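Local coordinates for protein hemin degrading factor (Pseudomonas aeruginosa, PDB 4MF9) that binds heme through an axial histidine and probably degrades it or hands it on to the heme oxygenase HemO within the bacterium, at residues 105-110 with 118-123; 151-156 with 269-274; 64-69 with 125-130; 77-82 with 94-99; 145-150 with 183-188. All coordinates share one frame; numbering follows the deposited sequence.

Contact 1: 105-110 with 118-123. With HEM (protoporphyrin IX containing Fe), chain C.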
# COMPACT_ATOMS: atom_id res chain seq x y z
N GLY A 105 -7.00 18.10 7.49
CA GLY A 105 -5.90 17.23 7.89
C GLY A 105 -6.21 15.75 7.84
O GLY A 105 -5.58 14.94 8.54
N GLN A 106 -7.19 15.38 7.04
CA GLN A 106 -7.54 13.99 6.94
C GLN A 106 -7.06 13.31 5.63
O GLN A 106 -7.16 12.14 5.51
CB GLN A 106 -9.05 13.79 7.04
CG GLN A 106 -9.71 14.24 8.32
CD GLN A 106 -9.06 13.70 9.55
OE1 GLN A 106 -8.38 14.41 10.27
NE2 GLN A 106 -9.29 12.48 9.81
N MET A 107 -6.58 14.10 4.69
CA MET A 107 -6.09 13.59 3.43
C MET A 107 -4.73 14.13 3.06
O MET A 107 -4.54 15.32 3.05
CB MET A 107 -7.07 13.83 2.28
CG MET A 107 -6.69 13.11 1.00
SD MET A 107 -7.29 11.43 0.80
CE MET A 107 -8.54 11.35 2.06
N GLY A 108 -3.84 13.24 2.70
CA GLY A 108 -2.52 13.64 2.25
C GLY A 108 -2.25 13.14 0.84
O GLY A 108 -2.73 12.07 0.44
N LEU A 109 -1.49 13.87 0.09
CA LEU A 109 -1.02 13.43 -1.18
C LEU A 109 0.47 13.63 -1.35
O LEU A 109 0.98 14.59 -0.95
CB LEU A 109 -1.68 14.23 -2.27
CG LEU A 109 -2.77 13.41 -2.84
CD1 LEU A 109 -3.97 13.84 -2.08
CD2 LEU A 109 -2.82 13.80 -4.29
N VAL A 110 1.14 12.72 -2.00
CA VAL A 110 2.49 12.93 -2.50
C VAL A 110 2.47 12.65 -3.99
O VAL A 110 2.15 11.53 -4.41
CB VAL A 110 3.51 12.05 -1.77
CG1 VAL A 110 4.92 12.49 -2.15
CG2 VAL A 110 3.31 12.15 -0.26
N ARG A 118 -1.34 8.14 -1.92
CA ARG A 118 -2.60 8.70 -1.46
C ARG A 118 -2.74 8.28 -0.01
O ARG A 118 -2.79 7.08 0.29
CB ARG A 118 -3.79 8.17 -2.27
CG ARG A 118 -3.62 8.27 -3.78
CD ARG A 118 -3.43 9.71 -4.25
NE ARG A 118 -3.19 9.77 -5.70
CZ ARG A 118 -2.00 10.00 -6.26
NH1 ARG A 118 -0.92 10.22 -5.51
NH2 ARG A 118 -1.89 10.02 -7.59
N LEU A 119 -2.80 9.27 0.88
CA LEU A 119 -2.75 9.01 2.32
C LEU A 119 -4.09 9.32 2.97
O LEU A 119 -4.61 10.43 2.84
CB LEU A 119 -1.64 9.85 2.97
CG LEU A 119 -0.30 9.84 2.21
CD1 LEU A 119 0.70 10.85 2.80
CD2 LEU A 119 0.30 8.44 2.18
N PHE A 120 -4.65 8.33 3.64
CA PHE A 120 -5.93 8.49 4.34
C PHE A 120 -5.67 8.54 5.84
O PHE A 120 -5.67 7.51 6.53
CB PHE A 120 -6.89 7.37 3.95
CG PHE A 120 -7.02 7.21 2.48
CD1 PHE A 120 -7.84 8.07 1.75
CD2 PHE A 120 -6.30 6.24 1.81
CE1 PHE A 120 -7.95 7.94 0.39
CE2 PHE A 120 -6.40 6.11 0.45
CZ PHE A 120 -7.23 6.95 -0.26
N LEU A 121 -5.43 9.76 6.31
CA LEU A 121 -4.77 10.03 7.59
C LEU A 121 -5.62 9.76 8.82
O LEU A 121 -5.11 9.72 9.94
CB LEU A 121 -4.32 11.49 7.61
CG LEU A 121 -3.37 11.87 6.49
CD1 LEU A 121 -2.99 13.34 6.60
CD2 LEU A 121 -2.12 10.99 6.52
N GLY A 122 -6.90 9.56 8.61
CA GLY A 122 -7.82 9.38 9.69
C GLY A 122 -7.58 8.22 10.57
O GLY A 122 -7.83 8.29 11.72
N GLY A 123 -7.14 7.12 10.01
CA GLY A 123 -6.81 5.93 10.79
C GLY A 123 -5.35 5.88 11.24
O GLY A 123 -4.93 4.94 11.93
CHA HEM C . -6.52 6.02 -10.10
CHB HEM C . -3.98 9.85 -11.24
CHC HEM C . -5.42 11.94 -7.15
CHD HEM C . -6.92 7.66 -5.62
C1A HEM C . -5.77 6.92 -10.80
C2A HEM C . -5.33 6.77 -12.15
C3A HEM C . -4.65 7.84 -12.46
C4A HEM C . -4.62 8.64 -11.31
CMA HEM C . -3.98 8.10 -13.77
CAA HEM C . -5.59 5.65 -13.09
CBA HEM C . -6.11 6.02 -14.50
CGA HEM C . -7.52 6.47 -14.35
O1A HEM C . -7.93 7.48 -14.91
O2A HEM C . -8.23 5.80 -13.65
C1B HEM C . -4.21 10.73 -10.19
C2B HEM C . -3.67 12.02 -10.25
C3B HEM C . -4.05 12.65 -9.13
C4B HEM C . -4.85 11.67 -8.36
CMB HEM C . -2.86 12.58 -11.38
CAB HEM C . -3.68 14.07 -8.85
CBB HEM C . -3.52 14.59 -7.67
C1C HEM C . -5.96 10.99 -6.37
C2C HEM C . -6.52 11.22 -5.13
C3C HEM C . -6.96 10.01 -4.67
C4C HEM C . -6.66 9.02 -5.65
CMC HEM C . -6.64 12.54 -4.44
CAC HEM C . -7.60 9.79 -3.40
CBC HEM C . -7.76 8.55 -3.04
C1D HEM C . -6.96 6.84 -6.74
C2D HEM C . -7.50 5.44 -6.76
C3D HEM C . -7.39 5.02 -8.01
C4D HEM C . -6.79 6.13 -8.76
CMD HEM C . -8.07 4.61 -5.63
CAD HEM C . -7.79 3.66 -8.53
CBD HEM C . -9.11 3.79 -9.28
CGD HEM C . -9.91 2.56 -9.60
O1D HEM C . -10.25 2.45 -10.76
O2D HEM C . -10.24 1.72 -8.78
NA HEM C . -5.32 8.08 -10.30
NB HEM C . -4.92 10.54 -9.06
NC HEM C . -6.07 9.69 -6.64
ND HEM C . -6.55 7.17 -7.96
FE HEM C . -5.83 8.78 -8.47
O HOH W 1 -8.78 9.69 6.34

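Contact 2: 151-156 with 269-274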
# COMPACT_ATOMS: atom_id res chain seq x y z
N ALA A 151 1.00 -1.89 10.62
CA ALA A 151 1.74 -0.90 9.84
C ALA A 151 0.88 -0.22 8.79
O ALA A 151 0.09 -0.87 8.09
CB ALA A 151 2.94 -1.54 9.19
N VAL A 152 1.05 1.09 8.68
CA VAL A 152 0.36 1.85 7.64
C VAL A 152 1.30 2.10 6.47
O VAL A 152 0.97 1.81 5.31
CB VAL A 152 -0.18 3.19 8.19
CG1 VAL A 152 -0.55 4.09 7.06
CG2 VAL A 152 -1.37 2.95 9.06
N HIS A 153 2.49 2.58 6.79
CA HIS A 153 3.40 3.17 5.81
C HIS A 153 4.75 3.37 6.50
O HIS A 153 4.80 3.77 7.67
CB HIS A 153 2.84 4.54 5.43
CG HIS A 153 3.62 5.26 4.36
ND1 HIS A 153 3.93 4.69 3.15
CD2 HIS A 153 4.13 6.51 4.33
CE1 HIS A 153 4.61 5.56 2.41
NE2 HIS A 153 4.74 6.67 3.11
N LYS A 154 5.84 3.14 5.77
CA LYS A 154 7.17 3.37 6.34
C LYS A 154 8.02 4.10 5.33
O LYS A 154 7.88 3.87 4.12
CB LYS A 154 7.87 2.04 6.69
CG LYS A 154 7.19 1.25 7.77
CD LYS A 154 7.67 -0.20 7.77
CE LYS A 154 7.11 -0.94 8.97
NZ LYS A 154 7.40 -2.39 8.91
N VAL A 155 8.91 4.97 5.81
CA VAL A 155 9.90 5.57 4.92
C VAL A 155 11.31 5.37 5.45
O VAL A 155 11.61 5.67 6.61
CB VAL A 155 9.55 7.04 4.47
CG1 VAL A 155 8.12 7.43 4.85
CG2 VAL A 155 10.54 8.03 4.94
N PHE A 156 12.15 4.79 4.60
CA PHE A 156 13.48 4.39 5.00
C PHE A 156 14.52 5.33 4.41
O PHE A 156 14.46 5.65 3.22
CB PHE A 156 13.75 2.96 4.55
CG PHE A 156 13.15 1.92 5.44
CD1 PHE A 156 11.81 1.55 5.30
CD2 PHE A 156 13.91 1.30 6.43
CE1 PHE A 156 11.24 0.60 6.14
CE2 PHE A 156 13.35 0.35 7.26
CZ PHE A 156 12.01 -0.01 7.11
N ALA A 269 -5.96 -0.12 4.03
CA ALA A 269 -7.07 0.79 4.31
C ALA A 269 -6.64 2.26 4.46
O ALA A 269 -7.47 3.17 4.32
CB ALA A 269 -7.80 0.33 5.56
N HIS A 270 -5.36 2.50 4.73
CA HIS A 270 -4.92 3.84 5.12
C HIS A 270 -3.93 4.52 4.18
O HIS A 270 -3.60 5.70 4.35
CB HIS A 270 -4.32 3.79 6.53
CG HIS A 270 -5.16 3.03 7.50
ND1 HIS A 270 -6.31 3.56 8.05
CD2 HIS A 270 -5.05 1.78 8.00
CE1 HIS A 270 -6.86 2.67 8.86
NE2 HIS A 270 -6.11 1.58 8.84
N CYS A 271 -3.42 3.78 3.20
CA CYS A 271 -2.36 4.30 2.37
C CYS A 271 -2.34 3.55 1.06
O CYS A 271 -2.46 2.32 1.04
CB CYS A 271 -1.00 4.17 3.09
SG CYS A 271 0.39 4.94 2.24
N ILE A 272 -2.22 4.28 -0.04
CA ILE A 272 -2.03 3.66 -1.34
C ILE A 272 -0.76 4.22 -1.97
O ILE A 272 -0.56 5.44 -1.97
CB ILE A 272 -3.24 3.88 -2.27
CG1 ILE A 272 -4.50 3.26 -1.65
CG2 ILE A 272 -2.94 3.31 -3.65
CD1 ILE A 272 -5.82 3.75 -2.26
N GLN A 273 0.08 3.33 -2.47
CA GLN A 273 1.35 3.69 -3.08
C GLN A 273 1.35 3.23 -4.54
O GLN A 273 0.89 2.13 -4.85
CB GLN A 273 2.51 3.03 -2.32
CG GLN A 273 3.90 3.38 -2.83
CD GLN A 273 5.00 3.04 -1.81
OE1 GLN A 273 4.91 3.40 -0.63
NE2 GLN A 273 6.03 2.34 -2.26
N ILE A 274 1.88 4.06 -5.43
CA ILE A 274 1.74 3.85 -6.87
C ILE A 274 3.11 3.92 -7.54
O ILE A 274 3.93 4.78 -7.20
CB ILE A 274 0.82 4.95 -7.49
CG1 ILE A 274 -0.49 5.05 -6.71
CG2 ILE A 274 0.52 4.65 -8.94
CD1 ILE A 274 -1.21 6.40 -6.88

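Contact 3: 64-69 with 125-130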
# COMPACT_ATOMS: atom_id res chain seq x y z
N PRO A 64 1.82 12.64 16.12
CA PRO A 64 1.03 12.38 14.91
C PRO A 64 0.54 13.67 14.28
O PRO A 64 -0.65 13.82 14.02
CB PRO A 64 -0.15 11.57 15.44
CG PRO A 64 -0.30 12.01 16.84
CD PRO A 64 1.10 12.23 17.34
N ASP A 65 1.47 14.58 14.02
CA ASP A 65 1.18 15.88 13.42
C ASP A 65 1.46 15.75 11.93
O ASP A 65 2.52 16.16 11.47
CB ASP A 65 2.11 16.92 14.05
CG ASP A 65 1.74 18.36 13.70
OD1 ASP A 65 1.01 18.60 12.72
OD2 ASP A 65 2.21 19.27 14.42
N TRP A 66 0.53 15.16 11.18
CA TRP A 66 0.84 14.78 9.79
C TRP A 66 1.16 15.99 8.92
O TRP A 66 1.99 15.91 8.02
CB TRP A 66 -0.29 13.94 9.17
CG TRP A 66 -0.77 12.88 10.11
CD1 TRP A 66 -2.04 12.74 10.60
CD2 TRP A 66 0.02 11.86 10.73
NE1 TRP A 66 -2.09 11.67 11.47
CE2 TRP A 66 -0.84 11.11 11.57
CE3 TRP A 66 1.37 11.48 10.65
CZ2 TRP A 66 -0.40 10.02 12.31
CZ3 TRP A 66 1.81 10.40 11.39
CH2 TRP A 66 0.93 9.68 12.22
N ALA A 67 0.51 17.12 9.20
CA ALA A 67 0.71 18.34 8.43
C ALA A 67 2.15 18.87 8.52
O ALA A 67 2.65 19.44 7.56
CB ALA A 67 -0.28 19.41 8.85
N ALA A 68 2.79 18.72 9.68
CA ALA A 68 4.21 19.08 9.79
C ALA A 68 5.15 17.93 9.36
O ALA A 68 6.13 18.16 8.63
CB ALA A 68 4.55 19.54 11.21
N LEU A 69 4.86 16.72 9.81
CA LEU A 69 5.73 15.56 9.55
C LEU A 69 5.88 15.25 8.06
O LEU A 69 7.00 15.13 7.55
CB LEU A 69 5.19 14.34 10.31
CG LEU A 69 5.90 12.99 10.36
CD1 LEU A 69 5.35 12.05 9.32
CD2 LEU A 69 7.42 13.11 10.23
N ASN A 125 -2.43 6.34 13.52
CA ASN A 125 -2.49 6.48 14.97
C ASN A 125 -1.19 6.88 15.65
O ASN A 125 -1.14 7.85 16.41
CB ASN A 125 -3.01 5.19 15.60
CG ASN A 125 -3.17 5.31 17.10
OD1 ASN A 125 -3.81 6.24 17.59
ND2 ASN A 125 -2.58 4.39 17.84
N ALA A 126 -0.14 6.12 15.39
CA ALA A 126 1.14 6.37 16.04
C ALA A 126 2.25 6.34 15.00
O ALA A 126 2.16 5.65 13.98
CB ALA A 126 1.39 5.35 17.12
N VAL A 127 3.31 7.11 15.28
CA VAL A 127 4.44 7.23 14.37
C VAL A 127 5.74 7.26 15.16
O VAL A 127 5.85 7.98 16.17
CB VAL A 127 4.30 8.48 13.48
CG1 VAL A 127 3.91 9.69 14.32
CG2 VAL A 127 5.58 8.75 12.72
N PHE A 128 6.72 6.47 14.73
CA PHE A 128 8.00 6.36 15.42
C PHE A 128 9.17 6.62 14.48
O PHE A 128 9.10 6.30 13.29
CB PHE A 128 8.16 4.97 16.05
CG PHE A 128 7.09 4.63 17.04
CD1 PHE A 128 5.88 4.09 16.62
CD2 PHE A 128 7.29 4.86 18.40
CE1 PHE A 128 4.88 3.79 17.54
CE2 PHE A 128 6.30 4.55 19.32
CZ PHE A 128 5.09 4.02 18.89
N ALA A 129 10.23 7.20 15.01
CA ALA A 129 11.47 7.34 14.26
C ALA A 129 12.42 6.33 14.86
O ALA A 129 12.72 6.40 16.06
CB ALA A 129 12.03 8.75 14.41
N ILE A 130 12.87 5.42 14.04
CA ILE A 130 13.76 4.36 14.44
C ILE A 130 15.20 4.62 13.95
O ILE A 130 15.41 4.97 12.83
CB ILE A 130 13.23 3.02 13.94
CG1 ILE A 130 11.83 2.76 14.48
CG2 ILE A 130 14.15 1.89 14.31
CD1 ILE A 130 11.25 1.43 14.14

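Contact 4: 77-82 with 94-99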
# COMPACT_ATOMS: atom_id res chain seq x y z
N GLY A 77 15.82 14.11 1.47
CA GLY A 77 16.29 13.75 0.15
C GLY A 77 15.71 12.42 -0.31
O GLY A 77 14.65 12.02 0.17
N PRO A 78 16.39 11.75 -1.24
CA PRO A 78 15.89 10.46 -1.74
C PRO A 78 15.76 9.43 -0.62
O PRO A 78 16.72 9.16 0.10
CB PRO A 78 16.98 10.02 -2.73
CG PRO A 78 17.60 11.30 -3.18
CD PRO A 78 17.58 12.20 -1.97
N ILE A 79 14.56 8.87 -0.50
CA ILE A 79 14.30 7.83 0.47
C ILE A 79 13.73 6.60 -0.22
O ILE A 79 13.61 6.56 -1.46
CB ILE A 79 13.29 8.30 1.54
CG1 ILE A 79 12.16 9.12 0.90
CG2 ILE A 79 13.99 9.12 2.62
CD1 ILE A 79 10.96 8.29 0.40
N MET A 80 13.36 5.62 0.55
CA MET A 80 12.56 4.55 0.06
C MET A 80 11.25 4.44 0.86
O MET A 80 11.26 4.35 2.06
CB MET A 80 13.33 3.25 0.15
CG MET A 80 12.66 2.06 -0.40
SD MET A 80 11.56 1.20 0.64
CE MET A 80 12.59 0.23 1.70
N ALA A 81 10.15 4.47 0.14
CA ALA A 81 8.83 4.39 0.75
C ALA A 81 8.36 2.95 0.67
O ALA A 81 8.51 2.30 -0.38
CB ALA A 81 7.84 5.32 0.02
N LEU A 82 7.81 2.44 1.76
CA LEU A 82 7.35 1.05 1.81
C LEU A 82 5.90 0.99 2.23
O LEU A 82 5.56 1.38 3.35
CB LEU A 82 8.20 0.22 2.77
CG LEU A 82 8.25 -1.32 2.67
CD1 LEU A 82 9.42 -1.84 3.52
CD2 LEU A 82 6.96 -2.00 3.12
N GLY A 94 12.78 7.59 -4.13
CA GLY A 94 12.72 8.96 -4.60
C GLY A 94 12.57 9.94 -3.45
O GLY A 94 12.36 9.54 -2.31
N PRO A 95 12.65 11.24 -3.74
CA PRO A 95 12.42 12.26 -2.70
C PRO A 95 10.96 12.29 -2.25
O PRO A 95 10.06 12.11 -3.08
CB PRO A 95 12.77 13.55 -3.43
CG PRO A 95 12.44 13.27 -4.87
CD PRO A 95 12.88 11.84 -5.07
N TYR A 96 10.71 12.52 -0.96
CA TYR A 96 9.33 12.57 -0.45
C TYR A 96 8.67 13.92 -0.75
O TYR A 96 8.53 14.77 0.13
CB TYR A 96 9.29 12.28 1.06
CG TYR A 96 8.02 11.58 1.54
CD1 TYR A 96 7.95 10.18 1.55
CD2 TYR A 96 6.92 12.30 1.98
CE1 TYR A 96 6.80 9.53 2.00
CE2 TYR A 96 5.77 11.66 2.42
CZ TYR A 96 5.72 10.28 2.43
OH TYR A 96 4.57 9.65 2.86
N ARG A 97 8.30 14.11 -1.99
CA ARG A 97 7.61 15.29 -2.49
C ARG A 97 6.83 14.95 -3.76
O ARG A 97 7.15 13.97 -4.37
CB ARG A 97 8.62 16.35 -2.84
CG ARG A 97 9.48 15.96 -3.99
CD ARG A 97 10.20 17.14 -4.60
NE ARG A 97 11.27 16.66 -5.43
CZ ARG A 97 11.22 16.59 -6.74
NH1 ARG A 97 10.14 16.97 -7.39
NH2 ARG A 97 12.25 16.11 -7.40
N GLU A 98 5.83 15.74 -4.13
CA GLU A 98 5.43 16.96 -3.48
C GLU A 98 4.27 16.67 -2.57
O GLU A 98 3.34 16.09 -2.98
CB GLU A 98 5.01 18.01 -4.52
CG GLU A 98 6.07 18.45 -5.50
CD GLU A 98 7.20 19.26 -4.85
OE1 GLU A 98 6.93 19.94 -3.83
OE2 GLU A 98 8.35 19.21 -5.36
N VAL A 99 4.36 17.07 -1.31
CA VAL A 99 3.37 16.74 -0.29
C VAL A 99 2.31 17.82 -0.12
O VAL A 99 2.63 18.98 0.08
CB VAL A 99 4.03 16.48 1.07
CG1 VAL A 99 2.99 16.26 2.14
CG2 VAL A 99 4.97 15.29 0.99
O HOH W 2 12.57 13.26 0.99

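Contact 5: 145-150 with 183-188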
# COMPACT_ATOMS: atom_id res chain seq x y z
N PHE A 145 1.71 3.52 12.27
CA PHE A 145 0.80 2.43 12.62
C PHE A 145 -0.64 2.88 12.84
O PHE A 145 -0.88 4.02 13.26
CB PHE A 145 1.35 1.67 13.84
CG PHE A 145 2.73 1.13 13.61
CD1 PHE A 145 2.91 -0.13 13.04
CD2 PHE A 145 3.85 1.89 13.93
CE1 PHE A 145 4.18 -0.63 12.80
CE2 PHE A 145 5.13 1.39 13.68
CZ PHE A 145 5.29 0.13 13.12
N ASP A 146 -1.59 1.99 12.54
CA ASP A 146 -3.02 2.34 12.62
C ASP A 146 -3.64 2.07 13.99
O ASP A 146 -2.94 1.70 14.93
CB ASP A 146 -3.84 1.68 11.48
CG ASP A 146 -3.91 0.16 11.58
OD1 ASP A 146 -3.74 -0.41 12.67
OD2 ASP A 146 -4.18 -0.49 10.53
N GLN A 147 -4.95 2.21 14.10
CA GLN A 147 -5.61 2.05 15.35
C GLN A 147 -5.45 0.68 15.97
O GLN A 147 -5.66 0.51 17.15
CB GLN A 147 -7.06 2.38 15.21
CG GLN A 147 -7.45 3.47 16.11
CD GLN A 147 -6.78 4.69 15.74
OE1 GLN A 147 -6.26 5.35 16.58
NE2 GLN A 147 -6.77 4.99 14.49
N GLN A 148 -5.14 -0.31 15.15
CA GLN A 148 -4.96 -1.69 15.63
C GLN A 148 -3.49 -2.07 15.79
O GLN A 148 -3.16 -3.22 16.11
CB GLN A 148 -5.68 -2.68 14.70
CG GLN A 148 -7.21 -2.59 14.77
CD GLN A 148 -7.77 -1.34 14.12
OE1 GLN A 148 -8.38 -0.50 14.78
NE2 GLN A 148 -7.57 -1.21 12.82
N GLY A 149 -2.59 -1.12 15.54
CA GLY A 149 -1.16 -1.39 15.63
C GLY A 149 -0.55 -1.99 14.37
O GLY A 149 0.63 -2.36 14.36
N VAL A 150 -1.34 -2.07 13.30
CA VAL A 150 -0.84 -2.63 12.04
C VAL A 150 -0.12 -1.55 11.25
O VAL A 150 -0.57 -0.41 11.23
CB VAL A 150 -1.99 -3.20 11.18
CG1 VAL A 150 -1.43 -4.02 10.02
CG2 VAL A 150 -2.91 -4.05 12.05
N ALA A 183 -1.59 3.14 22.60
CA ALA A 183 -3.01 3.01 22.76
C ALA A 183 -3.65 2.40 21.52
O ALA A 183 -3.43 2.87 20.44
CB ALA A 183 -3.59 4.38 22.98
N LEU A 184 -4.49 1.40 21.70
CA LEU A 184 -5.15 0.76 20.56
C LEU A 184 -6.66 0.69 20.74
O LEU A 184 -7.15 0.25 21.78
CB LEU A 184 -4.59 -0.65 20.33
CG LEU A 184 -3.08 -0.81 20.18
CD1 LEU A 184 -2.74 -2.27 19.95
CD2 LEU A 184 -2.54 0.03 19.06
N HIS A 185 -7.37 0.89 19.64
CA HIS A 185 -8.80 0.88 19.58
C HIS A 185 -9.32 -0.41 19.04
O HIS A 185 -8.68 -1.12 18.33
CB HIS A 185 -9.28 2.04 18.76
CG HIS A 185 -9.14 3.35 19.45
ND1 HIS A 185 -8.72 3.45 20.76
CD2 HIS A 185 -9.35 4.61 19.02
CE1 HIS A 185 -8.66 4.73 21.10
NE2 HIS A 185 -9.05 5.45 20.07
N GLU A 186 -10.50 -0.80 19.45
CA GLU A 186 -11.02 -2.07 18.99
C GLU A 186 -11.52 -1.90 17.55
O GLU A 186 -12.08 -0.88 17.22
CB GLU A 186 -12.07 -2.59 19.95
CG GLU A 186 -12.62 -3.95 19.61
CD GLU A 186 -11.59 -5.01 19.76
OE1 GLU A 186 -10.98 -5.13 20.85
OE2 GLU A 186 -11.39 -5.72 18.78
N PRO A 187 -11.33 -2.91 16.72
CA PRO A 187 -11.67 -2.71 15.31
C PRO A 187 -13.13 -2.40 15.14
O PRO A 187 -14.07 -2.91 15.73
CB PRO A 187 -11.27 -4.01 14.65
CG PRO A 187 -10.27 -4.63 15.61
CD PRO A 187 -10.18 -3.80 16.84
N ARG A 188 -13.33 -1.40 14.28
CA ARG A 188 -14.64 -0.75 13.98
C ARG A 188 -15.57 -1.42 12.96
O ARG A 188 -15.13 -2.24 12.16
CB ARG A 188 -14.46 0.77 13.71
CG ARG A 188 -15.42 1.46 12.74
CD ARG A 188 -16.76 1.77 13.36
NE ARG A 188 -17.25 3.12 13.15
CZ ARG A 188 -16.82 4.19 13.78
NH1 ARG A 188 -15.86 4.09 14.67
NH2 ARG A 188 -17.35 5.37 13.54

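Contact 1: 105-110 with 118-123
The R118 guanidinium has L109 CD2 over one face, while V110 O and the heme pyrrole nitrogen NC lie at its edge. The F120 ring takes the heme vinyl carbon CBC at its edge, 3.3 Å from F120 CZ, and M107 approaches the same ring obliquely. That last pair is a Met-aromatic contact: the two side chains run side by side, M107 SD sits 4.4 Å from the centre of the F120 ring, and M107 CE comes within 3.4 Å of F120 CD1. M107 leaves the strand on the face it shares with L109, R118 and F120; its CG is anti to the backbone N (chi1 -171°), and bends at chi2 and chi3 follow on the way to CE. R118 slants across L109, its CD 4.0 Å from L109 CG, and brings NE to 3.0 Å from heme NC. R118 NH1 also forms a salt bridge with D116. G108 and L119 form a hydrogen-bonded pair, with G108 N giving a nearly straight bond to L119 O (2.9 Å, 177°). Past the strand end, L121 N reaches Q106 O at 3.0 Å from above the carbonyl plane, and a water links Q106 O to G122 N. L119, on the opposite face, packs on L70, and L121 touches W66 and L70 of helix 66-72. This is an antiparallel beta hairpin whose L109, R118 and F120 form part of the heme pocket wall.

Contact 2: 151-156 with 269-274
V152 buries the most surface here, and C271 and H153 follow. V152 puts CG1 against the CB atoms of H270 and C271, 3.8 Å from H270 CB; its side chain crosses that of H270 at about a right angle. C271 then extends between the two strands. Its SG, anti to the backbone N (chi1 -174°), stands 3.7 Å from H153 ND1 and approaches the imidazole obliquely, 4.1 Å from the ring centre. Q273 meets the same ring at its edge, with OE1 3.7 Å from H153 CE1 and the amide plane nearly perpendicular to the imidazole. The polar ends are satisfied by residues outside the pair: T83 OG1 bonds both H153 ND1 and Q273 OE1, and Y96 OH bonds H153 NE2, so the imidazole is held at both nitrogens. The strands run at 43° to each other, 7.6 Å apart at closest, and join through side chains. They lie in different antiparallel sheets, their segments falling in the first and second HemS/ChuX domains of the sequence, and the contact is buried core packing between those sheets.

Contact 3: 64-69 with 125-130
W66 and V127 meet tip to tip where the start of helix 66-72 packs on strand 124-133, a helix-on-sheet contact within the N-terminal HemS/ChuX domain. Apolar packing carries it. The six-membered end of the indole reaches V127, with W66 CZ3 3.7 Å from V127 CG1, and P64 CA lies 4.0 Å from that same methyl. The indole has P64 O over one face, offset toward the rim. W124 adds an edge-to-face ring contact with W66, and L121 touches it as well. The ring carbon P64 CB comes 4.0 Å from the backbone N125 O; within the backbone itself, D65 holds the N-cap position and its O accepts from L69 N at 2.9 Å. N125 and A126 both face F145, a classic beta bulge at the beginning of the strand segment. V127 CG1 stands between the backbone N and the carbonyl carbon (chi1 46°), and from there it approaches W66 CH2 obliquely to the ring at 3.6 Å.

Contact 4: 77-82 with 94-99
Two backbone hydrogen bonds join I79 and G94 as an antiparallel hydrogen-bonded pair. I79 N gives to G94 O at 2.9 Å, nearly straight at the hydrogen (172°) but from well above the carbonyl plane; G94 N returns a bond to I79 O at 3.0 Å. Further out, a water bridges the segments, donating to G77 O at 2.6 Å and accepting from Y96 N at 2.8 Å. Y96 is the centre of an inverse gamma turn, closed by R97 N bonding P95 O. Packing falls to I79 and Y96. I79 CG1 lies between the backbone N and the carbonyl carbon (chi1 41°), close to G94 O, and CD1 beyond it meets the edge of the phenol ring in its plane, 3.7 Å from Y96 CD1. The chain turns a corner at G94, leaving strand 88-93, the partner of 78-84, for the other sheet at 99-101, while the Y96 ring packs among L73, V155 of strand 151-157, and L117 and L119 of strand 117-120.

Contact 5: 145-150 with 183-188
A type I beta turn from D146 to G149 follows strand 138-146 and meets an irregular segment, 183-188, that passes over it. The turn is closed by G149 N bonding D146 O, and D146 N pairs with V150 O at the base. D146 OD1 accepts from Q148 N at 2.8 Å, an Asx turn, and also from V150 N at 3.0 Å, the two donors reaching it from opposite faces of the carboxylate plane, so two bonds grip one oxygen. Across the contact, H185 N gives to Q147 O at 3.0 Å, and L184 CA makes a CA-H...O approach to the same oxygen. G149 has positive phi, and L184 CD2 touches G149 N at 3.7 Å; L184 also touches S46 and E49, which places the passing chain over the start of helix 47-52. Q147 and H185 lie side by side, pointing the same way with amide and ring planes 35° apart, and Q147 CG packs 3.5 Å from H185 CB. The Q148 side chain crosses P187 obliquely. Its CG, anti to the carbonyl carbon (chi1 -69°), makes the touch, with Q148 CG 3.8 Å from both P187 CG and P187 CD.

How the contacts relate
Along the chain, contact 3 encloses contacts 4 and 1, which come in that order; contacts 2 and 5 alternate their segments. Strands 124-133, 138-146, 151-157 and 78-84 are consecutive neighbours in one antiparallel sheet, giving contacts 3, 5, 2 and 4 a common framework. Contact 1 lies in the other sheet, where strand 117-120 pairs with 271-277 of contact 2; the centres of those contacts are about 10 Å apart. Contact 2 thus links the heme-side hairpin to the first sheet, while contact 4 carries the chain from one sheet to the other. Contacts 4 and 5, about 26 Å apart between centres, do not touch. Heme binding therefore borders on a core built from both HemS/ChuX domains.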